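Local coordinates for protein putative cell surface hydrolase (Lactobacillus plantarum, PDB 3LP5) that probably acts as an alpha/beta-fold hydrolase at the bacterial cell surface, its substrate unknown, at residues A[227-232]-A[239-244]. Numbering follows the deposited sequence.
Sequences IRQYLL and KVRQKN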
loop_
_atom_site.group_PDB
_atom_site.type_symbol
_atom_site.label_atom_id
_atom_site.label_comp_id
_atom_site.label_asym_id
_atom_site.label_seq_id
_atom_site.Cartn_x
_atom_site.Cartn_y
_atom_site.Cartn_z
ATOM N N ILE A 227 9.534 2.016 5.619
ATOM C CA ILE A 227 8.759 0.789 5.594
ATOM C C ILE A 227 9.267 -0.061 6.743
ATOM O O ILE A 227 8.464 -0.548 7.577
ATOM C CB ILE A 227 8.878 -0.003 4.269
ATOM C CG1 ILE A 227 8.147 0.688 3.121
ATOM C CG2 ILE A 227 8.444 -1.461 4.452
ATOM C CD1 ILE A 227 8.563 0.142 1.726
ATOM N N ARG A 228 10.579 -0.182 6.832
ATOM C CA ARG A 228 11.182 -0.929 7.985
ATOM C C ARG A 228 10.785 -0.391 9.387
ATOM O O ARG A 228 10.356 -1.147 10.255
ATOM C CB ARG A 228 12.679 -0.991 7.838
ATOM C CG ARG A 228 13.095 -1.914 6.714
ATOM C CD ARG A 228 14.620 -1.890 6.541
ATOM N NE ARG A 228 15.281 -2.348 7.771
ATOM C CZ ARG A 228 16.500 -1.996 8.150
ATOM N NH1 ARG A 228 17.241 -1.199 7.394
ATOM N NH2 ARG A 228 17.011 -2.508 9.265
ATOM N N GLN A 229 10.924 0.911 9.611
ATOM C CA GLN A 229 10.594 1.527 10.868
ATOM C C GLN A 229 9.091 1.484 11.228
ATOM O O GLN A 229 8.756 1.237 12.368
ATOM C CB GLN A 229 11.082 2.975 10.883
ATOM C CG GLN A 229 10.667 3.767 12.134
ATOM C CD GLN A 229 11.550 4.949 12.364
ATOM O OE1 GLN A 229 12.659 5.031 11.805
ATOM N NE2 GLN A 229 11.094 5.872 13.175
ATOM N N TYR A 230 8.204 1.764 10.279
ATOM C CA TYR A 230 6.780 1.964 10.623
ATOM C C TYR A 230 5.920 0.800 10.168
ATOM O O TYR A 230 5.011 0.428 10.876
ATOM C CB TYR A 230 6.235 3.283 10.015
ATOM C CG TYR A 230 6.828 4.518 10.689
ATOM C CD1 TYR A 230 6.438 4.898 11.993
ATOM C CD2 TYR A 230 7.793 5.286 10.048
ATOM C CE1 TYR A 230 7.013 6.013 12.603
ATOM C CE2 TYR A 230 8.378 6.393 10.654
ATOM C CZ TYR A 230 7.971 6.761 11.915
ATOM O OH TYR A 230 8.540 7.874 12.488
ATOM N N LEU A 231 6.184 0.219 9.009
ATOM C CA LEU A 231 5.300 -0.886 8.544
ATOM C C LEU A 231 5.710 -2.184 9.204
ATOM O O LEU A 231 4.850 -2.933 9.711
ATOM C CB LEU A 231 5.272 -1.067 7.013
ATOM C CG LEU A 231 4.178 -2.069 6.550
ATOM C CD1 LEU A 231 2.741 -1.642 6.932
ATOM C CD2 LEU A 231 4.248 -2.376 5.092
ATOM N N LEU A 232 7.014 -2.454 9.196
ATOM C CA LEU A 232 7.558 -3.680 9.793
ATOM C C LEU A 232 7.844 -3.524 11.284
ATOM O O LEU A 232 8.087 -4.506 11.957
ATOM C CB LEU A 232 8.841 -4.121 9.071
ATOM C CG LEU A 232 8.647 -4.388 7.571
ATOM C CD1 LEU A 232 9.969 -4.825 6.859
ATOM C CD2 LEU A 232 7.561 -5.399 7.292
ATOM N N LYS A 239 19.749 7.306 15.354
ATOM C CA LYS A 239 19.816 8.496 14.523
ATOM C C LYS A 239 18.898 8.337 13.306
ATOM O O LYS A 239 18.337 9.302 12.803
ATOM C CB LYS A 239 21.256 8.757 14.040
ATOM C CG LYS A 239 22.233 9.311 15.113
ATOM C CD LYS A 239 21.646 10.436 15.947
ATOM C CE LYS A 239 21.433 10.017 17.432
ATOM N NZ LYS A 239 22.713 9.692 18.159
ATOM N N VAL A 240 18.783 7.115 12.823
ATOM C CA VAL A 240 17.845 6.829 11.723
ATOM C C VAL A 240 16.373 7.021 12.167
ATOM O O VAL A 240 15.582 7.672 11.473
ATOM C CB VAL A 240 18.149 5.443 11.135
ATOM C CG1 VAL A 240 17.071 4.963 10.133
ATOM C CG2 VAL A 240 19.523 5.522 10.454
ATOM N N ARG A 241 16.047 6.489 13.335
ATOM C CA ARG A 241 14.713 6.581 13.894
ATOM C C ARG A 241 14.358 8.024 14.084
ATOM O O ARG A 241 13.292 8.458 13.689
ATOM C CB ARG A 241 14.620 5.867 15.245
ATOM C CG ARG A 241 13.261 6.111 15.954
ATOM C CD ARG A 241 13.115 5.370 17.267
ATOM N NE ARG A 241 14.345 5.426 18.069
ATOM C CZ ARG A 241 14.650 6.369 18.969
ATOM N NH1 ARG A 241 13.813 7.389 19.230
ATOM N NH2 ARG A 241 15.809 6.299 19.617
ATOM N N GLN A 242 15.275 8.783 14.678
ATOM C CA GLN A 242 14.997 10.197 15.000
ATOM C C GLN A 242 14.763 11.028 13.741
ATOM O O GLN A 242 13.834 11.811 13.701
ATOM C CB GLN A 242 16.099 10.781 15.904
ATOM C CG GLN A 242 16.002 10.111 17.286
ATOM C CD GLN A 242 17.177 10.383 18.245
ATOM O OE1 GLN A 242 18.319 10.602 17.835
ATOM N NE2 GLN A 242 16.879 10.348 19.534
ATOM N N LYS A 243 15.583 10.793 12.712
ATOM C CA LYS A 243 15.493 11.464 11.450
ATOM C C LYS A 243 14.181 11.092 10.719
ATOM O O LYS A 243 13.554 11.969 10.103
ATOM C CB LYS A 243 16.730 11.105 10.598
ATOM C CG LYS A 243 16.754 11.632 9.138
ATOM C CD LYS A 243 18.200 11.623 8.550
ATOM C CE LYS A 243 18.690 10.238 8.030
ATOM N NZ LYS A 243 19.564 10.350 6.780
ATOM N N ASN A 244 13.791 9.821 10.742
ATOM C CA ASN A 244 12.523 9.399 10.086
ATOM C C ASN A 244 11.339 10.032 10.804
ATOM O O ASN A 244 10.391 10.533 10.144
ATOM C CB ASN A 244 12.378 7.874 10.053
ATOM C CG ASN A 244 13.190 7.219 8.925
ATOM O OD1 ASN A 244 13.622 7.876 8.001
ATOM N ND2 ASN A 244 13.372 5.908 9.009
#
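Gln-229 reaches from helix 217-231 to helix 238-245 and meets Arg-241 and Asn-244 with its amide. Its CG lies anti to the backbone N (chi1 175°), and the chain stays extended beyond it, which carries the amide across to the second helix. CB comes no nearer than 4.2 Å to Asn-244 ND2. CG turns to its own neighbour and sits over one face of the Tyr-230 ring, offset toward the rim. CD packs on Asn-244 CB at 3.8 Å. OE1 accepts a hydrogen bond from Asn-244 ND2 at 3.0 Å. The donor stands above the carbonyl plane of Gln-229, whereas OE1 lies close to the amide plane of Asn-244; the two amide planes are 47° apart. OE1 also rests against Arg-241 CA at 3.3 Å. NE2 gives a weak but nearly straight hydrogen bond to Arg-241 O at 3.4 Å and touches Arg-241 CG. The Arg-241 guanidinium plays no part here; its NH2 is in a salt bridge with Asp-238. Asn-244 is buried, and both ends of its amide are used: ND2 also gives a hydrogen bond to Ser-225 OG, on the same helix as Gln-229, and OD1 accepts one from Arg-247 NE. Tyr-230 adds a looser contact, with OH 3.9 Å from Asn-244 C. Cut back to an alanine, Gln-229 would probably leave Asn-244 ND2 with one partner fewer, Arg-241 O without its weak donor and a gap between the helices. The axes of segments 227-231 and 239-244 come within 10.9 Å and their directions differ by 71°, so a long side chain bridges them rather than close backbone packing. This polar surface contact joins helix 238-245, the last of the chain, to helix 217-231, which follows strand 201-206 at the edge of the alpha/beta-hydrolase sheet.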